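Local coordinates for protein periplasmic beta-glucosidase (Pseudomonas aeruginosa, PDB 6R5R) that probably hydrolyses terminal, non-reducing beta-D-glucosyl residues as a periplasmic family 3 glycoside hydrolase, releasing beta-D-glucose, at residues A133-V138 / G182-G187. The protein carries 1 engineered substitution. Numbering follows the deposited sequence.
With BGC (beta-D-glucopyranose), chain C.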
# COMPACT_ATOMS: atom_id res chain seq x y z
N ALA A 133 -1.10 -9.51 -1.13
CA ALA A 133 -0.80 -10.90 -0.75
C ALA A 133 -0.37 -11.08 0.72
O ALA A 133 -0.33 -12.22 1.18
CB ALA A 133 0.28 -11.39 -1.70
N ARG A 134 0.01 -10.02 1.43
CA ARG A 134 0.50 -10.15 2.84
C ARG A 134 -0.64 -10.52 3.77
O ARG A 134 -0.41 -11.14 4.81
CB ARG A 134 1.10 -8.83 3.32
CG ARG A 134 2.36 -8.45 2.56
CD ARG A 134 2.79 -7.07 2.99
NE ARG A 134 1.95 -6.03 2.48
CZ ARG A 134 2.19 -4.74 2.68
NH1 ARG A 134 3.23 -4.33 3.38
NH2 ARG A 134 1.38 -3.84 2.17
N TRP A 135 -1.85 -10.16 3.41
CA TRP A 135 -3.02 -10.37 4.29
C TRP A 135 -3.31 -11.86 4.49
O TRP A 135 -3.44 -12.58 3.50
CB TRP A 135 -4.21 -9.62 3.73
CG TRP A 135 -5.42 -9.53 4.61
CD1 TRP A 135 -5.49 -9.02 5.87
CD2 TRP A 135 -6.80 -9.72 4.22
NE1 TRP A 135 -6.79 -8.96 6.30
CE2 TRP A 135 -7.61 -9.37 5.31
CE3 TRP A 135 -7.40 -10.22 3.07
CZ2 TRP A 135 -9.00 -9.44 5.27
CZ3 TRP A 135 -8.78 -10.31 3.03
CH2 TRP A 135 -9.57 -9.92 4.12
N GLY A 136 -3.46 -12.31 5.74
CA GLY A 136 -3.65 -13.73 5.98
C GLY A 136 -4.99 -14.25 5.50
O GLY A 136 -5.10 -15.43 5.17
N ARG A 137 -5.96 -13.38 5.28
CA ARG A 137 -7.30 -13.84 4.87
C ARG A 137 -7.48 -13.91 3.36
O ARG A 137 -8.59 -14.18 2.91
CB ARG A 137 -8.34 -12.97 5.56
CG ARG A 137 -8.15 -12.98 7.05
CD ARG A 137 -9.33 -12.39 7.84
NE ARG A 137 -10.41 -13.36 7.82
CZ ARG A 137 -11.38 -13.45 8.74
NH1 ARG A 137 -11.43 -12.57 9.74
NH2 ARG A 137 -12.26 -14.43 8.62
N VAL A 138 -6.42 -13.72 2.56
CA VAL A 138 -6.58 -13.89 1.09
C VAL A 138 -7.02 -15.33 0.80
O VAL A 138 -7.66 -15.52 -0.24
CB VAL A 138 -5.30 -13.52 0.32
CG1 VAL A 138 -4.93 -12.05 0.51
CG2 VAL A 138 -4.17 -14.45 0.65
N GLY A 182 -10.46 -6.59 2.84
CA GLY A 182 -9.21 -7.08 2.22
C GLY A 182 -8.31 -5.97 1.74
O GLY A 182 -7.19 -6.29 1.23
N ALA A 183 -8.71 -4.70 1.80
CA ALA A 183 -7.81 -3.58 1.44
C ALA A 183 -7.07 -3.04 2.65
O ALA A 183 -6.48 -1.92 2.55
CB ALA A 183 -8.59 -2.51 0.71
N ALA A 184 -7.02 -3.80 3.74
CA ALA A 184 -6.29 -3.38 4.95
C ALA A 184 -4.92 -2.79 4.61
O ALA A 184 -4.08 -3.44 3.95
CB ALA A 184 -6.12 -4.53 5.91
N GLU A 185 -4.62 -1.60 5.14
CA GLU A 185 -3.32 -0.96 4.86
C GLU A 185 -2.19 -1.84 5.43
O GLU A 185 -2.28 -2.39 6.55
CB GLU A 185 -3.35 0.45 5.46
CG GLU A 185 -2.22 1.34 5.06
CD GLU A 185 -2.51 2.78 5.48
OE1 GLU A 185 -3.03 3.54 4.67
OE2 GLU A 185 -2.23 3.10 6.60
N GLY A 186 -1.13 -2.00 4.63
CA GLY A 186 0.02 -2.81 5.04
C GLY A 186 -0.26 -4.30 4.97
O GLY A 186 0.61 -5.07 5.37
N GLY A 187 -1.45 -4.70 4.55
CA GLY A 187 -1.87 -6.10 4.65
C GLY A 187 -2.02 -6.59 6.08
O GLY A 187 -2.15 -7.79 6.30
C2 BGC C . -16.28 -15.19 11.04
C3 BGC C . -16.63 -14.94 12.51
C4 BGC C . -15.25 -14.75 13.19
C5 BGC C . -14.61 -13.50 12.56
C6 BGC C . -13.25 -13.23 13.18
C1 BGC C . -15.53 -13.97 10.45
O1 BGC C . -15.16 -14.29 9.17
O2 BGC C . -17.45 -15.34 10.22
O3 BGC C . -17.26 -16.14 13.03
O4 BGC C . -15.49 -14.51 14.57
O5 BGC C . -14.32 -13.79 11.19
O6 BGC C . -12.68 -12.15 12.39
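W135 and G182 make the CH-pi contact: G182 CA stands 3.5 Å from the centroid of the six-membered indole ring, 20° off its normal. R137 CB lies over the opposite face, so the indole is sandwiched; CG anti to the backbone N (chi1 -170°) swings it between them. Its NE1 hydrogen-bonds to D189, which helps fix the ring's rotation.

Carbonyl contacts come next. W135 CA approaches G187 O at 3.4 Å with an angle at H of 141°, a CA-H...O contact, and S489 OG is hydrogen-bonded to that oxygen. The R134 guanidinium lies with one face over G186 O, CZ to O being 3.1 Å; neither NE nor NH1 has the angle for a bond to it. R134 NH2 forms a salt bridge with D132 OD2, and NH1 hydrogen-bonds to the backbone of another chain. G186 and G187, both at positive phi, continue a turn closed by the G187 N to A184 O hydrogen bond of 3.0 Å.

R137 NH1 hydrogen-bonds to BGC O6 (3.0 Å) and its NH2 to O1 (3.0 Å). Thus loops following strands 121-122 and 172-178 of the TIM-barrel-type domain pack together beside a glucose site that D79, K176, H177 and E486 also line.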